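PDB 3MDQ: exopolyphosphatase from Cytophaga hutchinsonii, which probably hydrolyses inorganic polyphosphate, releasing orthophosphate from the chain end, as a member of the Ppx/GppA phosphatase family of the actin-like ATPase clan. Local coordinates for residues 17-22 with 299-304; 6-11 with 76-81. All coordinates share one frame; numbering follows the deposited sequence. Where two conformers were deposited one is given.

How the contacts relate
Both contacts involve the mixed five-stranded sheet that contains the N-terminal strands, with centres about 7 Å apart. Contact 2 joins strand 5-11 to strand 76-81 within the sheet; contact 1 sets helix 299-309, near the C-terminus, on strand 15-24. Strands 5-11 and 15-24 are antiparallel neighbours, so backbone bonds from Leu-19 to Val-8 and from His-17 to Asp-10 tie the contacts together, while Val-303 packs on Ile-78. Along the chain the segments alternate, 6-11, 17-22, 76-81, 299-304. The final helix thus returns, after the second sheet has been built, to lie on a face of the first.

Contact 1 of 2, residues 17-22 with 299-304; sequences HLLITD and LKEGVL. With GOL (glycerol), chain J.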
loop_
_atom_site.group_PDB
_atom_site.type_symbol
_atom_site.label_atom_id
_atom_site.label_comp_id
_atom_site.label_asym_id
_atom_site.label_seq_id
_atom_site.Cartn_x
_atom_site.Cartn_y
_atom_site.Cartn_z
ATOM N N HIS A 17 2.677 -0.737 -9.770
ATOM C CA HIS A 17 2.620 -2.204 -9.854
ATOM C C HIS A 17 1.873 -2.639 -11.073
ATOM O O HIS A 17 0.862 -2.015 -11.458
ATOM C CB HIS A 17 1.892 -2.776 -8.631
ATOM C CG HIS A 17 2.578 -2.479 -7.342
ATOM N ND1 HIS A 17 3.537 -3.313 -6.806
ATOM C CD2 HIS A 17 2.484 -1.418 -6.506
ATOM C CE1 HIS A 17 3.991 -2.776 -5.677
ATOM N NE2 HIS A 17 3.368 -1.633 -5.471
ATOM N N LEU A 18 2.313 -3.753 -11.658
ATOM C CA LEU A 18 1.669 -4.389 -12.777
ATOM C C LEU A 18 1.425 -5.857 -12.420
ATOM O O LEU A 18 2.347 -6.575 -12.120
ATOM C CB LEU A 18 2.529 -4.343 -14.048
ATOM C CG LEU A 18 2.023 -5.141 -15.251
ATOM C CD1 LEU A 18 0.644 -4.661 -15.814
ATOM C CD2 LEU A 18 3.096 -5.075 -16.371
ATOM N N LEU A 19 0.162 -6.257 -12.467
ATOM C CA LEU A 19 -0.242 -7.636 -12.263
ATOM C C LEU A 19 -0.974 -8.154 -13.497
ATOM O O LEU A 19 -1.968 -7.561 -13.920
ATOM C CB LEU A 19 -1.181 -7.731 -11.072
ATOM C CG LEU A 19 -1.719 -9.123 -10.716
ATOM C CD1 LEU A 19 -0.622 -9.995 -10.184
ATOM C CD2 LEU A 19 -2.843 -8.986 -9.627
ATOM N N ILE A 20 -0.505 -9.256 -14.077
ATOM C CA ILE A 20 -1.166 -9.883 -15.192
ATOM C C ILE A 20 -1.515 -11.297 -14.778
ATOM O O ILE A 20 -0.642 -12.021 -14.287
ATOM C CB ILE A 20 -0.320 -9.909 -16.480
ATOM C CG1 ILE A 20 0.023 -8.496 -16.912
ATOM C CG2 ILE A 20 -1.109 -10.657 -17.621
ATOM C CD1 ILE A 20 1.042 -8.372 -18.090
ATOM N N THR A 21 -2.795 -11.650 -14.950
ATOM C CA THR A 21 -3.365 -12.910 -14.458
ATOM C C THR A 21 -4.075 -13.623 -15.594
ATOM O O THR A 21 -4.776 -12.996 -16.383
ATOM C CB THR A 21 -4.381 -12.619 -13.318
ATOM O OG1 THR A 21 -3.775 -11.798 -12.305
ATOM C CG2 THR A 21 -4.916 -13.929 -12.666
ATOM N N ASP A 22 -3.868 -14.938 -15.692
ATOM C CA ASP A 22 -4.614 -15.765 -16.640
ATOM C C ASP A 22 -5.684 -16.430 -15.792
ATOM O O ASP A 22 -5.469 -16.741 -14.630
ATOM C CB ASP A 22 -3.706 -16.800 -17.322
ATOM C CG ASP A 22 -4.185 -17.184 -18.733
ATOM O OD1 ASP A 22 -5.185 -16.616 -19.235
ATOM O OD2 ASP A 22 -3.551 -18.066 -19.353
ATOM N N LEU A 299 -4.214 -3.522 -3.204
ATOM C CA LEU A 299 -5.134 -2.950 -4.175
ATOM C C LEU A 299 -5.228 -3.701 -5.500
ATOM O O LEU A 299 -6.329 -3.953 -5.978
ATOM C CB LEU A 299 -4.791 -1.470 -4.459
ATOM C CG LEU A 299 -5.633 -0.766 -5.516
ATOM C CD1 LEU A 299 -7.082 -0.682 -5.089
ATOM C CD2 LEU A 299 -5.040 0.650 -5.736
ATOM N N LYS A 300 -4.093 -4.041 -6.102
ATOM C CA LYS A 300 -4.125 -4.633 -7.443
ATOM C C LYS A 300 -4.887 -5.971 -7.455
ATOM O O LYS A 300 -5.663 -6.254 -8.370
ATOM C CB LYS A 300 -2.713 -4.776 -8.023
ATOM C CG LYS A 300 -1.794 -5.756 -7.334
ATOM C CD LYS A 300 -0.288 -5.550 -7.656
ATOM C CE LYS A 300 0.644 -6.669 -7.021
ATOM N NZ LYS A 300 0.511 -6.636 -5.572
ATOM N N GLU A 301 -4.681 -6.765 -6.409
ATOM C CA GLU A 301 -5.430 -7.998 -6.259
ATOM C C GLU A 301 -6.906 -7.749 -5.955
ATOM O O GLU A 301 -7.766 -8.457 -6.440
ATOM C CB GLU A 301 -4.844 -8.926 -5.210
ATOM C CG GLU A 301 -3.510 -9.553 -5.620
ATOM C CD GLU A 301 -2.292 -8.710 -5.371
ATOM O OE1 GLU A 301 -2.343 -7.666 -4.668
ATOM O OE2 GLU A 301 -1.200 -9.117 -5.906
ATOM N N GLY A 302 -7.203 -6.731 -5.158
ATOM C CA GLY A 302 -8.585 -6.392 -4.943
ATOM C C GLY A 302 -9.317 -5.980 -6.185
ATOM O O GLY A 302 -10.489 -6.305 -6.354
ATOM N N VAL A 303 -8.637 -5.241 -7.052
ATOM C CA VAL A 303 -9.192 -4.882 -8.364
ATOM C C VAL A 303 -9.483 -6.145 -9.192
ATOM O O VAL A 303 -10.583 -6.314 -9.752
ATOM C CB VAL A 303 -8.259 -3.890 -9.096
ATOM C CG1 VAL A 303 -8.639 -3.749 -10.568
ATOM C CG2 VAL A 303 -8.247 -2.532 -8.385
ATOM N N LEU A 304 -8.485 -7.035 -9.283
ATOM C CA LEU A 304 -8.633 -8.300 -10.009
ATOM C C LEU A 304 -9.823 -9.081 -9.502
ATOM O O LEU A 304 -10.669 -9.504 -10.298
ATOM C CB LEU A 304 -7.362 -9.123 -9.889
ATOM C CG LEU A 304 -7.435 -10.562 -10.386
ATOM C CD1 LEU A 304 -7.667 -10.643 -11.896
ATOM C CD2 LEU A 304 -6.170 -11.324 -9.953
HETATM C C1 GOL J . -1.938 -12.970 -7.246
HETATM O O1 GOL J . -1.206 -11.743 -7.011
HETATM C C2 GOL J . -3.084 -12.955 -8.296
HETATM O O2 GOL J . -2.657 -12.995 -9.672
HETATM C C3 GOL J . -3.935 -14.236 -8.268
HETATM O O3 GOL J . -4.503 -14.550 -7.027
#
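Leu-19 pushes its side chain from strand 15-24 toward Lys-300, Glu-301 and Leu-304 of the C-terminal helix, which here runs over one face of the N-terminal sheet of an actin-like fold; the two axes are inclined by 35°. Its CB lies 4.2 Å from Lys-300 CD. CG stands anti to the backbone N (chi1 180°), which brings it near hydroxyl O2 of a glycerol probably taken up from the crystallisation liquor. From there CD1 turns to the glycerol, 3.7 Å from O2, whereas CD2 faces the helix, 4.1 Å from Leu-304 CD2 and also near Lys-300 CG and Glu-301 OE2. The Leu-19 and Glu-301 side chains cross at about a right angle. On one flank, His-17 CB rests on Lys-300 CD at 3.7 Å, a contact of aliphatic carbons. Beyond it Lys-300 NZ turns back to its own helix and forms a salt bridge with Glu-301 OE2 (3.0 Å), which accepts on its syn lone pair, and a weak bond to OE1. Ser-298 N bonds OE1, and glycerol O1 donates a weak bond to OE2, so both carboxylate oxygens have partners. On the other flank Thr-21 and Leu-304 meet tip to tip. In the conformer described, Thr-21 OG1 hydrogen-bonds glycerol O2 at 3.1 Å and lies 3.4 Å from Leu-304 CD2.

Contact 2 of 2, residues 6-11 with 76-81; sequences IGVIDM and HVIATG
Gly-7 and Ile-9 grip His-76, Ile-78 and Thr-80 through a regular parallel ladder, each donating its N and accepting through its O. Gly-7 N bonds His-76 O at 2.8 Å, almost straight with an N-H...O angle of 175°, and Gly-7 O receives Ile-78 N at 3.0 Å. Ile-9 N reaches Ile-78 O at 2.9 Å, its donor tilted 20° from the carbonyl plane, and Thr-80 N bonds Ile-9 O, also at 2.9 Å. CA-H...O contacts, such as that of Val-8 CA with Ile-78 O, second these bonds. Side chains fall on alternate faces. Val-8 and Ile-78 lie side by side on one face, with CG2 to CG2 at 3.9 Å; on the other, Ile-9 CB meets Ala-79 CB at 4.0 Å. Met-11, present as selenomethionine, has CB and CG close to Thr-80 O.

Near the C-terminal ends, waters complete the polar contacts. Thr-80 holds OG1 between the backbone N and the carbonyl carbon (chi1 59°), where it bonds two waters: one also donates to Ile-9 O, and the other lies 2.6 Å from Asp-10 OD1, linking the threonine to the acid. Further out, helix 299-309 lies over the Ile-78 face through Val-303 and Met-307, and helix 52-71 packs on Ile-9 through Leu-62, Phe-65 and Leu-69. Strand 15-24 pairs with the other edge of 6-11 through Ile-6, Val-8 and Asp-10, and strand 106-108 extends the sheet past Ala-79. This 3-2-1-4-5 strand order, with only 15-24 antiparallel to both its neighbours and helices on both faces, is the ribonuclease H-like core shared by the actin-like ATPase superfamily, in which the turn after the first strand commonly lines the phosphate site.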
loop_
_atom_site.group_PDB
_atom_site.type_symbol
_atom_site.label_atom_id
_atom_site.label_comp_id
_atom_site.label_asym_id
_atom_site.label_seq_id
_atom_site.Cartn_x
_atom_site.Cartn_y
_atom_site.Cartn_z
ATOM N N ILE A 6 -6.208 -10.743 -17.698
ATOM C CA ILE A 6 -6.524 -9.449 -17.096
ATOM C C ILE A 6 -5.230 -8.802 -16.668
ATOM O O ILE A 6 -4.390 -9.445 -16.064
ATOM C CB ILE A 6 -7.445 -9.600 -15.854
ATOM C CG1 ILE A 6 -8.804 -10.161 -16.292
ATOM C CG2 ILE A 6 -7.599 -8.265 -15.128
ATOM C CD1 ILE A 6 -9.712 -10.535 -15.133
ATOM N N GLY A 7 -5.072 -7.528 -16.975
ATOM C CA GLY A 7 -3.937 -6.750 -16.519
ATOM C C GLY A 7 -4.412 -5.602 -15.624
ATOM O O GLY A 7 -5.352 -4.878 -15.982
ATOM N N VAL A 8 -3.777 -5.437 -14.466
ATOM C CA VAL A 8 -4.100 -4.389 -13.518
ATOM C C VAL A 8 -2.831 -3.602 -13.243
ATOM O O VAL A 8 -1.790 -4.186 -12.957
ATOM C CB VAL A 8 -4.639 -4.960 -12.176
ATOM C CG1 VAL A 8 -4.943 -3.829 -11.203
ATOM C CG2 VAL A 8 -5.892 -5.806 -12.393
ATOM N N ILE A 9 -2.937 -2.270 -13.318
ATOM C CA ILE A 9 -1.858 -1.346 -12.957
ATOM C C ILE A 9 -2.349 -0.522 -11.748
ATOM O O ILE A 9 -3.427 0.069 -11.783
ATOM C CB ILE A 9 -1.456 -0.400 -14.104
ATOM C CG1 ILE A 9 -0.914 -1.197 -15.282
ATOM C CG2 ILE A 9 -0.444 0.674 -13.599
ATOM C CD1 ILE A 9 -0.796 -0.418 -16.607
ATOM N N ASP A 10 -1.534 -0.503 -10.703
ATOM C CA ASP A 10 -1.734 0.334 -9.519
ATOM C C ASP A 10 -0.715 1.436 -9.626
ATOM O O ASP A 10 0.494 1.198 -9.440
ATOM C CB ASP A 10 -1.530 -0.538 -8.248
ATOM C CG ASP A 10 -1.487 0.237 -6.964
ATOM O OD1 ASP A 10 -1.666 1.479 -6.921
ATOM O OD2 ASP A 10 -1.243 -0.438 -5.938
HETATM N N MSE A 11 -1.194 2.655 -9.854
HETATM C CA MSE A 11 -0.295 3.838 -9.920
HETATM C C MSE A 11 -0.150 4.448 -8.546
HETATM O O MSE A 11 -0.742 5.471 -8.259
HETATM C CB MSE A 11 -0.826 4.888 -10.885
HETATM C CG MSE A 11 -0.830 4.406 -12.289
HETATM SE SE MSE A 11 -1.684 5.671 -13.527
HETATM C CE MSE A 11 -0.510 7.193 -13.301
ATOM N N HIS A 76 -8.076 -7.158 -21.418
ATOM C CA HIS A 76 -8.753 -6.437 -20.346
ATOM C C HIS A 76 -7.713 -5.746 -19.434
ATOM O O HIS A 76 -7.079 -6.420 -18.636
ATOM C CB HIS A 76 -9.606 -7.391 -19.493
ATOM C CG HIS A 76 -10.522 -8.277 -20.282
ATOM N ND1 HIS A 76 -11.138 -7.869 -21.448
ATOM C CD2 HIS A 76 -10.935 -9.550 -20.060
ATOM C CE1 HIS A 76 -11.881 -8.858 -21.918
ATOM N NE2 HIS A 76 -11.782 -9.885 -21.090
ATOM N N VAL A 77 -7.601 -4.415 -19.521
ATOM C CA VAL A 77 -6.629 -3.646 -18.731
ATOM C C VAL A 77 -7.367 -2.622 -17.886
ATOM O O VAL A 77 -8.313 -1.996 -18.366
ATOM C CB VAL A 77 -5.666 -2.901 -19.638
ATOM C CG1 VAL A 77 -4.645 -2.149 -18.815
ATOM C CG2 VAL A 77 -4.970 -3.869 -20.604
ATOM N N ILE A 78 -6.953 -2.465 -16.628
ATOM C CA ILE A 78 -7.449 -1.387 -15.798
ATOM C C ILE A 78 -6.314 -0.787 -14.982
ATOM O O ILE A 78 -5.588 -1.514 -14.283
ATOM C CB ILE A 78 -8.570 -1.823 -14.868
ATOM C CG1 ILE A 78 -9.048 -0.619 -14.051
ATOM C CG2 ILE A 78 -8.131 -2.983 -14.005
ATOM C CD1 ILE A 78 -10.141 -0.938 -13.112
ATOM N N ALA A 79 -6.200 0.538 -15.051
ATOM C CA ALA A 79 -5.114 1.281 -14.405
ATOM C C ALA A 79 -5.762 2.254 -13.437
ATOM O O ALA A 79 -6.579 3.063 -13.859
ATOM C CB ALA A 79 -4.281 2.051 -15.448
ATOM N N THR A 80 -5.500 2.101 -12.140
ATOM C CA THR A 80 -6.129 2.939 -11.153
ATOM C C THR A 80 -5.123 4.016 -10.747
ATOM O O THR A 80 -3.925 3.792 -10.709
ATOM C CB THR A 80 -6.569 2.157 -9.906
ATOM O OG1 THR A 80 -5.421 1.528 -9.318
ATOM C CG2 THR A 80 -7.638 1.095 -10.247
ATOM N N GLY A 81 -5.616 5.206 -10.514
ATOM C CA GLY A 81 -4.827 6.285 -9.925
ATOM C C GLY A 81 -5.376 6.568 -8.530
ATOM O O GLY A 81 -6.581 6.745 -8.370
HETATM O O HOH W 1 -4.804 -1.193 -9.079
HETATM O O HOH W 2 -3.455 3.139 -7.872
#